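Local coordinates for glycoside hydrolase family 61 (Trichoderma reesei QM6a, PDB 5O2X), which is a copper-dependent lytic polysaccharide monooxygenase of Auxiliary Activity family 9 that probably cleaves cellulose chains oxidatively, at residues W13-D18 / P29-W34; K64-V69 / N179-G184; P85-I90 / A161-G166. One frame throughout, in Å; residues are numbered along the deposited sequence.

Contact 1: W13-D18 / P29-W34; sequences WYQAYD and PIVVGW. With MAN (alpha-D-mannopyranose), chain P; MAN (alpha-D-mannopyranose), chain R.
Val-31 packs against the backbone of Gln-15 to Tyr-17 in a buried contact between the end of strand 12-15, with the loop residues that follow it, and the loop 29-34 before helix 53-56. No direct hydrogen bond joins the segments, which meet by van der Waals packing of side chains on each other and on backbone. Val-31 has its CB 3.5 Å from Gln-15 O, while its CG2 reaches the backbone N of Tyr-17. The Gln-15 side chain is extended, with CG anti to the backbone N (chi1 -172°), and in one of two conformers its OE1 comes 3.7 Å from Pro-29 CG and lies by Val-31 CG1. Val-32 CG1 meets Tyr-14 CD2 at 3.9 Å, the two side chains crossing at about a right angle. CB and CG of Tyr-17 both lie 3.2 Å from Trp-34 O, while the far end of the ring leads away, and the ring meets Phe-22. Tyr-14 OH shares a 2.7 Å hydrogen bond with O2 of a protein-linked mannose. A single water is the polar link, donating to Gln-15 O (2.7 Å) and accepting from Val-32 N (3.0 Å); it thus satisfies a backbone carbonyl and a backbone amide at once.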
loop_
_atom_site.group_PDB
_atom_site.type_symbol
_atom_site.label_atom_id
_atom_site.label_comp_id
_atom_site.label_asym_id
_atom_site.label_seq_id
_atom_site.Cartn_x
_atom_site.Cartn_y
_atom_site.Cartn_z
ATOM N N TRP A 13 -11.156 -3.357 13.379
ATOM C CA TRP A 13 -10.724 -2.034 12.980
ATOM C C TRP A 13 -9.472 -1.612 13.791
ATOM O O TRP A 13 -9.481 -1.705 15.021
ATOM C CB TRP A 13 -11.867 -1.056 13.294
ATOM C CG TRP A 13 -11.768 0.364 12.801
ATOM C CD1 TRP A 13 -12.419 0.878 11.738
ATOM C CD2 TRP A 13 -11.110 1.470 13.434
ATOM N NE1 TRP A 13 -12.194 2.226 11.651
ATOM C CE2 TRP A 13 -11.440 2.637 12.702
ATOM C CE3 TRP A 13 -10.348 1.612 14.594
ATOM C CZ2 TRP A 13 -10.968 3.928 13.085
ATOM C CZ3 TRP A 13 -9.934 2.901 14.971
ATOM C CH2 TRP A 13 -10.248 3.989 14.230
ATOM N N TYR A 14 -8.493 -1.095 13.068
ATOM C CA TYR A 14 -7.296 -0.469 13.643
ATOM C C TYR A 14 -7.180 0.953 13.147
ATOM O O TYR A 14 -7.252 1.206 11.938
ATOM C CB TYR A 14 -6.009 -1.200 13.233
ATOM C CG TYR A 14 -5.881 -2.589 13.802
ATOM C CD1 TYR A 14 -6.517 -3.661 13.215
ATOM C CD2 TYR A 14 -5.104 -2.812 14.936
ATOM C CE1 TYR A 14 -6.390 -4.956 13.749
ATOM C CE2 TYR A 14 -4.986 -4.069 15.485
ATOM C CZ TYR A 14 -5.631 -5.147 14.886
ATOM O OH TYR A 14 -5.490 -6.394 15.443
ATOM N N GLN A 15 -6.893 1.865 14.068
ATOM C CA GLN A 15 -6.588 3.234 13.706
ATOM C C GLN A 15 -5.291 3.262 12.901
ATOM O O GLN A 15 -4.277 2.717 13.327
ATOM C CB GLN A 15 -6.436 4.053 14.973
ATOM C CG GLN A 15 -6.297 5.558 14.768
ATOM C CD GLN A 15 -6.218 6.314 16.094
ATOM O OE1 GLN A 15 -5.808 5.783 17.116
ATOM N NE2 GLN A 15 -6.578 7.581 16.047
ATOM N N ALA A 16 -5.304 3.928 11.757
ATOM C CA ALA A 16 -4.081 4.095 10.994
ATOM C C ALA A 16 -3.322 5.350 11.455
ATOM O O ALA A 16 -3.818 6.113 12.279
ATOM C CB ALA A 16 -4.406 4.190 9.497
ATOM N N TYR A 17 -2.128 5.544 10.918
ATOM C CA TYR A 17 -1.475 6.838 11.129
ATOM C C TYR A 17 -2.235 7.914 10.380
ATOM O O TYR A 17 -2.563 7.720 9.217
ATOM C CB TYR A 17 -0.017 6.795 10.661
ATOM C CG TYR A 17 0.698 8.076 10.973
ATOM C CD1 TYR A 17 1.062 8.352 12.282
ATOM C CD2 TYR A 17 0.955 9.061 10.013
ATOM C CE1 TYR A 17 1.668 9.546 12.619
ATOM C CE2 TYR A 17 1.556 10.264 10.350
ATOM C CZ TYR A 17 1.873 10.514 11.660
ATOM O OH TYR A 17 2.444 11.721 11.982
ATOM N N ASP A 18 -2.515 9.039 11.028
ATOM C CA ASP A 18 -3.228 10.141 10.375
ATOM C C ASP A 18 -2.279 11.326 10.268
ATOM O O ASP A 18 -2.082 12.055 11.243
ATOM C CB ASP A 18 -4.469 10.533 11.145
ATOM C CG ASP A 18 -5.261 11.618 10.446
ATOM O OD1 ASP A 18 -4.753 12.149 9.434
ATOM O OD2 ASP A 18 -6.364 11.953 10.937
ATOM N N PRO A 29 -1.044 8.637 19.383
ATOM C CA PRO A 29 -1.076 7.236 19.798
ATOM C C PRO A 29 -0.126 6.363 18.999
ATOM O O PRO A 29 0.199 6.646 17.858
ATOM C CB PRO A 29 -2.526 6.831 19.561
ATOM C CG PRO A 29 -2.927 7.693 18.414
ATOM C CD PRO A 29 -2.268 9.005 18.650
ATOM N N ILE A 30 0.225 5.228 19.612
ATOM C CA ILE A 30 0.932 4.156 18.921
ATOM C C ILE A 30 -0.082 3.427 18.050
ATOM O O ILE A 30 -1.110 2.933 18.550
ATOM C CB ILE A 30 1.591 3.227 19.924
ATOM C CG1 ILE A 30 2.659 3.974 20.718
ATOM C CG2 ILE A 30 2.158 2.011 19.184
ATOM C CD1 ILE A 30 3.214 3.183 21.876
ATOM N N VAL A 31 0.241 3.319 16.762
ATOM C CA VAL A 31 -0.669 2.726 15.776
ATOM C C VAL A 31 0.110 1.796 14.862
ATOM O O VAL A 31 1.347 1.748 14.899
ATOM C CB VAL A 31 -1.409 3.803 14.955
ATOM C CG1 VAL A 31 -2.368 4.586 15.829
ATOM C CG2 VAL A 31 -0.453 4.739 14.245
ATOM N N VAL A 32 -0.640 1.044 14.033
ATOM C CA VAL A 32 -0.021 0.081 13.127
ATOM C C VAL A 32 0.504 0.706 11.869
ATOM O O VAL A 32 1.282 0.079 11.153
ATOM C CB VAL A 32 -1.006 -1.062 12.806
ATOM C CG1 VAL A 32 -1.390 -1.813 14.044
ATOM C CG2 VAL A 32 -2.216 -0.580 12.052
ATOM N N GLY A 33 0.090 1.946 11.549
ATOM C CA GLY A 33 0.588 2.664 10.390
ATOM C C GLY A 33 1.841 3.437 10.711
ATOM O O GLY A 33 1.966 4.010 11.802
ATOM N N TRP A 34 2.792 3.458 9.766
ATOM C CA TRP A 34 4.043 4.192 9.980
ATOM C C TRP A 34 3.794 5.697 10.100
ATOM O O TRP A 34 2.873 6.264 9.523
ATOM C CB TRP A 34 5.005 3.890 8.846
ATOM C CG TRP A 34 5.658 2.519 8.957
ATOM C CD1 TRP A 34 5.060 1.344 9.311
ATOM C CD2 TRP A 34 7.052 2.250 8.797
ATOM N NE1 TRP A 34 6.015 0.348 9.372
ATOM C CE2 TRP A 34 7.249 0.883 9.098
ATOM C CE3 TRP A 34 8.172 3.043 8.517
ATOM C CZ2 TRP A 34 8.503 0.289 9.125
ATOM C CZ3 TRP A 34 9.411 2.432 8.531
ATOM C CH2 TRP A 34 9.573 1.095 8.847
HETATM C C1 MAN P . -14.280 0.144 17.424
HETATM C C2 MAN P . -15.532 -0.129 16.625
HETATM C C3 MAN P . -15.245 0.446 15.231
HETATM C C4 MAN P . -14.785 1.890 15.268
HETATM C C5 MAN P . -13.605 2.051 16.175
HETATM C C6 MAN P . -13.183 3.506 16.309
HETATM O O2 MAN P . -16.618 0.502 17.319
HETATM O O3 MAN P . -16.446 0.423 14.512
HETATM O O4 MAN P . -14.547 2.467 14.007
HETATM O O5 MAN P . -14.000 1.532 17.430
HETATM O O6 MAN P . -12.316 3.610 17.448
HETATM C C1 MAN R . -1.708 -6.926 18.426
HETATM C C2 MAN R . -3.173 -6.713 18.156
HETATM C C3 MAN R . -4.031 -7.279 19.258
HETATM C C4 MAN R . -3.624 -8.725 19.566
HETATM C C5 MAN R . -2.122 -8.856 19.794
HETATM C C6 MAN R . -1.701 -10.313 19.922
HETATM O O2 MAN R . -3.456 -7.369 16.901
HETATM O O3 MAN R . -5.402 -7.206 18.899
HETATM O O4 MAN R . -4.294 -9.162 20.742
HETATM O O5 MAN R . -1.395 -8.288 18.691
HETATM O O6 MAN R . -0.319 -10.418 20.193
HETATM O O HOH W 1 -3.403 0.860 15.111
#

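Contact 2: K64-V69 / N179-G184; sequences KGHASV and NIAVSG. With MAN (alpha-D-mannopyranose), chain R.
Val-69 and Ala-181 share the shortest of four backbone hydrogen bonds between the segments, Val-69 N to Ala-181 O at 2.8 Å and nearly straight (170°). Ala-67 gives its N to Asn-179 O and takes the N-H of Ala-181 on its O; Val-69 O in turn receives Ser-183 N. A fifth bond comes from a side chain: Asn-179 ND2 donates to Gly-65 O at 3.1 Å, from above the carbonyl plane and with a bend at the hydrogen (142°). The other end of that amide, OD1, accepts from Trp-34 NE1, so both ends are engaged and its rotation is fixed. Ser-68 holds a protein-linked mannose: its N donates to the sugar O2 at 2.9 Å, almost perfectly straight (178°), and, in one of two conformers, its OG donates to the ring oxygen O5 at 2.8 Å. The ladder is a parallel pairing of strand 67-70 with strand 172-183 in the immunoglobulin-like beta-sandwich of the family. On the face that carries Ser-68 and Ala-181, Ala-181 CB is touched at 3.7 Å by CD2 of His-66, which comes just before the strand and whose ND1 is hydrogen-bonded to Glu-102. On the face of Ala-67, Val-69, Ile-180 and Val-182, one conformer of Val-69 brings CG2 3.6 Å from Val-182 CG2 and more loosely against Ile-180 CD1; Ile-9 of strand 3-9 packs on Ala-67 and Val-69.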
loop_
_atom_site.group_PDB
_atom_site.type_symbol
_atom_site.label_atom_id
_atom_site.label_comp_id
_atom_site.label_asym_id
_atom_site.label_seq_id
_atom_site.Cartn_x
_atom_site.Cartn_y
_atom_site.Cartn_z
ATOM N N LYS A 64 5.026 1.849 15.877
ATOM C CA LYS A 64 5.551 1.339 17.150
ATOM C C LYS A 64 4.720 0.198 17.720
ATOM O O LYS A 64 4.977 -0.275 18.829
ATOM C CB LYS A 64 5.729 2.487 18.169
ATOM C CG LYS A 64 6.814 3.471 17.789
ATOM C CD LYS A 64 7.283 4.344 18.958
ATOM C CE LYS A 64 8.338 5.338 18.535
ATOM N NZ LYS A 64 8.686 6.240 19.681
ATOM N N GLY A 65 3.736 -0.265 16.962
ATOM C CA GLY A 65 3.047 -1.509 17.270
ATOM C C GLY A 65 2.612 -2.193 15.978
ATOM O O GLY A 65 2.916 -1.733 14.881
ATOM N N HIS A 66 1.881 -3.308 16.144
ATOM C CA HIS A 66 1.523 -4.130 15.003
ATOM C C HIS A 66 0.147 -4.751 15.172
ATOM O O HIS A 66 -0.398 -4.824 16.287
ATOM C CB HIS A 66 2.564 -5.224 14.757
ATOM C CG HIS A 66 2.767 -6.138 15.908
ATOM N ND1 HIS A 66 3.750 -5.919 16.839
ATOM C CD2 HIS A 66 2.061 -7.207 16.344
ATOM C CE1 HIS A 66 3.664 -6.841 17.784
ATOM N NE2 HIS A 66 2.648 -7.637 17.518
ATOM N N ALA A 67 -0.400 -5.214 14.050
ATOM C CA ALA A 67 -1.628 -5.971 14.045
ATOM C C ALA A 67 -1.331 -7.446 13.848
ATOM O O ALA A 67 -0.655 -7.820 12.893
ATOM C CB ALA A 67 -2.557 -5.516 12.914
ATOM N N SER A 68 -1.860 -8.293 14.716
ATOM C CA SER A 68 -1.632 -9.738 14.587
ATOM C C SER A 68 -2.728 -10.308 13.687
ATOM O O SER A 68 -3.881 -10.138 13.988
ATOM C CB SER A 68 -1.583 -10.362 15.995
ATOM O OG SER A 68 -0.426 -9.960 16.706
ATOM N N VAL A 69 -2.334 -11.028 12.621
ATOM C CA VAL A 69 -3.219 -11.591 11.641
ATOM C C VAL A 69 -2.844 -13.028 11.347
ATOM O O VAL A 69 -1.729 -13.503 11.652
ATOM C CB VAL A 69 -3.145 -10.823 10.354
ATOM C CG1 VAL A 69 -3.278 -9.356 10.636
ATOM C CG2 VAL A 69 -1.864 -11.081 9.628
ATOM N N ASN A 179 2.494 -2.366 10.070
ATOM C CA ASN A 179 3.146 -3.542 10.664
ATOM C C ASN A 179 2.133 -4.639 10.958
ATOM O O ASN A 179 1.159 -4.396 11.680
ATOM C CB ASN A 179 3.812 -3.177 12.001
ATOM C CG ASN A 179 4.990 -2.273 11.872
ATOM O OD1 ASN A 179 5.561 -2.052 10.802
ATOM N ND2 ASN A 179 5.411 -1.778 13.050
ATOM N N ILE A 180 2.415 -5.841 10.456
ATOM C CA ILE A 180 1.611 -7.002 10.780
ATOM C C ILE A 180 2.495 -8.131 11.335
ATOM O O ILE A 180 3.682 -8.243 11.001
ATOM C CB ILE A 180 0.734 -7.475 9.578
ATOM C CG1 ILE A 180 1.553 -7.998 8.426
ATOM C CG2 ILE A 180 -0.206 -6.383 9.165
ATOM C CD1 ILE A 180 0.747 -8.604 7.298
ATOM N N ALA A 181 1.868 -8.982 12.135
ATOM C CA ALA A 181 2.505 -10.202 12.658
ATOM C C ALA A 181 1.617 -11.336 12.200
ATOM O O ALA A 181 0.460 -11.412 12.610
ATOM C CB ALA A 181 2.577 -10.140 14.181
ATOM N N VAL A 182 2.166 -12.215 11.365
ATOM C CA VAL A 182 1.401 -13.257 10.683
ATOM C C VAL A 182 1.662 -14.628 11.319
ATOM O O VAL A 182 2.818 -15.028 11.469
ATOM C CB VAL A 182 1.789 -13.344 9.204
ATOM C CG1 VAL A 182 1.058 -14.490 8.494
ATOM C CG2 VAL A 182 1.476 -12.013 8.520
ATOM N N SER A 183 0.582 -15.350 11.620
ATOM C CA SER A 183 0.686 -16.777 11.991
ATOM C C SER A 183 0.104 -17.592 10.870
ATOM O O SER A 183 -0.740 -17.131 10.119
ATOM C CB SER A 183 -0.111 -17.092 13.243
ATOM O OG SER A 183 -1.465 -16.791 13.004
ATOM N N GLY A 184 0.517 -18.859 10.729
ATOM C CA GLY A 184 -0.059 -19.759 9.700
ATOM C C GLY A 184 0.669 -21.093 9.513
ATOM O O GLY A 184 1.683 -21.321 10.132
HETATM C C1 MAN R . -1.708 -6.926 18.426
HETATM C C2 MAN R . -3.173 -6.713 18.156
HETATM C C3 MAN R . -4.031 -7.279 19.258
HETATM C C4 MAN R . -3.624 -8.725 19.566
HETATM C C5 MAN R . -2.122 -8.856 19.794
HETATM C C6 MAN R . -1.701 -10.313 19.922
HETATM O O2 MAN R . -3.456 -7.369 16.901
HETATM O O3 MAN R . -5.402 -7.206 18.899
HETATM O O4 MAN R . -4.294 -9.162 20.742
HETATM O O5 MAN R . -1.395 -8.288 18.691
HETATM O O6 MAN R . -0.319 -10.418 20.193
#

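Contact 3: P85-I90 / A161-G166; sequences PHPGPI and ALHSAG. With CU (copper (II) ion), chain S; SO4 (sulfate ion), chain T.
His-163 and His-86 lie ring on ring in an offset stack, their planes only 7° apart and their centroids 3.9 Å from each other. The displacement brings CE1 of His-163 over the rim of the His-86 ring, 3.2 Å from ND1, and puts His-86 ND1 over the rim of the His-163 ring. Pro-85 CG covers the centre of the opposite face of His-86, which is therefore sandwiched between a proline and an imidazole. His-86 CG stands anti to its carbonyl carbon (chi1 -51°), beside the backbone N. The CB of His-86 lies 3.5 Å from Ala-161 CB. NE2 of the His-86 ring binds the copper(II) ion at 1.9 Å. The ion is the active-site metal of the lytic polysaccharide monooxygenase, held in the histidine brace of the family by His-86 and the methylated N-terminal histidine, with Tyr-174 also at the site and two waters on the metal. His-163 NE2 donates to O4 of a sulfate at 2.8 Å. This anion, probably from the crystallisation liquor, also accepts from Gln-172 and from a copper-bound water, so it joins His-163 to the metal's water shell. Pro-87, the third large contributor, sets the edge of its ring, CG and CD, against His-163 CB, with CD 4.0 Å away, the side chains crossing at about a right angle. Its carbonyl O accepts Leu-162 N at 2.8 Å, the donor lying close to the line of the carbonyl (C=O...N 170°), in the only direct hydrogen bond between the two segments. Leu-162 opens a type I turn to Ala-165, closed by Ala-165 N to Leu-162 O. Next to the Pro-87 to Leu-162 bond, Leu-162 CD1 packs on Pro-89 CD at 3.7 Å, with Trp-128 and Tyr-217 touching both residues.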
loop_
_atom_site.group_PDB
_atom_site.type_symbol
_atom_site.label_atom_id
_atom_site.label_comp_id
_atom_site.label_asym_id
_atom_site.label_seq_id
_atom_site.Cartn_x
_atom_site.Cartn_y
_atom_site.Cartn_z
ATOM N N PRO A 85 -9.357 11.076 -5.748
ATOM C CA PRO A 85 -9.599 11.920 -6.925
ATOM C C PRO A 85 -8.951 11.496 -8.226
ATOM O O PRO A 85 -9.213 12.163 -9.215
ATOM C CB PRO A 85 -9.103 13.313 -6.468
ATOM C CG PRO A 85 -7.987 12.987 -5.522
ATOM C CD PRO A 85 -8.456 11.770 -4.782
ATOM N N HIS A 86 -8.055 10.523 -8.255
ATOM C CA HIS A 86 -7.198 10.321 -9.415
ATOM C C HIS A 86 -7.276 8.906 -10.024
ATOM O O HIS A 86 -7.455 7.941 -9.315
ATOM C CB HIS A 86 -5.718 10.513 -9.059
ATOM C CG HIS A 86 -5.397 11.790 -8.342
ATOM N ND1 HIS A 86 -5.731 13.016 -8.833
ATOM C CD2 HIS A 86 -4.711 12.020 -7.203
ATOM C CE1 HIS A 86 -5.226 13.944 -8.013
ATOM N NE2 HIS A 86 -4.620 13.379 -7.000
ATOM N N PRO A 87 -7.028 8.799 -11.333
ATOM C CA PRO A 87 -6.948 7.492 -12.000
ATOM C C PRO A 87 -5.557 6.853 -11.843
ATOM O O PRO A 87 -4.543 7.515 -12.031
ATOM C CB PRO A 87 -7.168 7.867 -13.471
ATOM C CG PRO A 87 -6.568 9.249 -13.602
ATOM C CD PRO A 87 -6.929 9.913 -12.306
ATOM N N GLY A 88 -5.559 5.558 -11.543
ATOM C CA GLY A 88 -4.337 4.802 -11.595
ATOM C C GLY A 88 -4.438 3.453 -10.917
ATOM O O GLY A 88 -5.493 3.051 -10.416
ATOM N N PRO A 89 -3.308 2.730 -10.902
ATOM C CA PRO A 89 -3.256 1.373 -10.358
ATOM C C PRO A 89 -3.108 1.356 -8.843
ATOM O O PRO A 89 -2.765 2.357 -8.201
ATOM C CB PRO A 89 -1.967 0.823 -11.007
ATOM C CG PRO A 89 -1.070 2.023 -11.095
ATOM C CD PRO A 89 -2.039 3.137 -11.506
ATOM N N ILE A 90 -3.349 0.161 -8.296
ATOM C CA ILE A 90 -3.207 -0.101 -6.864
ATOM C C ILE A 90 -2.394 -1.382 -6.716
ATOM O O ILE A 90 -2.657 -2.380 -7.419
ATOM C CB ILE A 90 -4.587 -0.243 -6.179
ATOM C CG1 ILE A 90 -5.315 1.101 -6.262
ATOM C CG2 ILE A 90 -4.425 -0.678 -4.727
ATOM C CD1 ILE A 90 -6.752 1.070 -5.775
ATOM N N ALA A 161 -1.145 7.634 -8.944
ATOM C CA ALA A 161 -1.981 8.489 -9.748
ATOM C C ALA A 161 -1.256 8.854 -11.027
ATOM O O ALA A 161 -0.095 9.284 -10.997
ATOM C CB ALA A 161 -2.344 9.740 -8.997
ATOM N N LEU A 162 -1.982 8.715 -12.154
ATOM C CA LEU A 162 -1.400 8.847 -13.476
ATOM C C LEU A 162 -1.947 10.019 -14.281
ATOM O O LEU A 162 -1.608 10.140 -15.463
ATOM C CB LEU A 162 -1.560 7.543 -14.264
ATOM C CG LEU A 162 -0.895 6.319 -13.659
ATOM C CD1 LEU A 162 -1.232 5.106 -14.518
ATOM C CD2 LEU A 162 0.616 6.489 -13.508
ATOM N N HIS A 163 -2.804 10.851 -13.701
ATOM C CA HIS A 163 -3.380 11.959 -14.472
ATOM C C HIS A 163 -2.348 12.940 -15.022
ATOM O O HIS A 163 -2.587 13.578 -16.042
ATOM C CB HIS A 163 -4.405 12.693 -13.616
ATOM C CG HIS A 163 -3.848 13.197 -12.330
ATOM N ND1 HIS A 163 -3.398 12.347 -11.343
ATOM C CD2 HIS A 163 -3.605 14.465 -11.919
ATOM C CE1 HIS A 163 -2.922 13.091 -10.358
ATOM N NE2 HIS A 163 -3.044 14.371 -10.674
ATOM N N SER A 164 -1.189 13.033 -14.386
ATOM C CA SER A 164 -0.087 13.939 -14.804
ATOM C C SER A 164 1.142 13.168 -15.220
ATOM O O SER A 164 2.198 13.743 -15.425
ATOM C CB SER A 164 0.243 14.959 -13.690
ATOM O OG SER A 164 -0.867 15.837 -13.538
ATOM N N ALA A 165 1.000 11.850 -15.427
ATOM C CA ALA A 165 2.146 10.968 -15.673
ATOM C C ALA A 165 2.665 10.982 -17.073
ATOM O O ALA A 165 3.684 10.334 -17.363
ATOM C CB ALA A 165 1.790 9.575 -15.247
ATOM N N GLY A 166 2.045 11.763 -17.978
ATOM C CA GLY A 166 2.570 11.858 -19.329
ATOM C C GLY A 166 3.838 12.634 -19.455
ATOM O O GLY A 166 4.511 12.507 -20.474
HETATM CU CU CU S . -3.828 14.231 -5.446
HETATM S S SO4 T . -2.984 17.706 -9.093
HETATM O O1 SO4 T . -3.906 17.984 -10.213
HETATM O O2 SO4 T . -2.293 18.989 -8.878
HETATM O O3 SO4 T . -3.758 17.212 -7.919
HETATM O O4 SO4 T . -2.083 16.657 -9.436
HETATM O O HOH W 2 -5.644 15.803 -5.281
HETATM O O HOH W 3 -2.567 15.159 -6.753
#

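How the contacts relate
Contacts 1 and 2 are buried neighbours on one side of the chain's centre, whereas contact 3 lies on the opposite side, partly buried, its nearest atoms about 15 Å from either. Contact 1 meets contact 2 directly: Val-32 O is 2.9 Å from Asn-179 N, a probable hydrogen bond, which ties the loop 29-34 to strand 172-183. Both also touch the same mannose. Their chemistry differs, since contact 2 is a regular strand ladder and contact 1 relies on van der Waals packing and a water. Contact 3 joins two loops at the copper site through stacked rings. In sequence it is nested within the loop that contact 2 closes, and strand 172-183 links both regions.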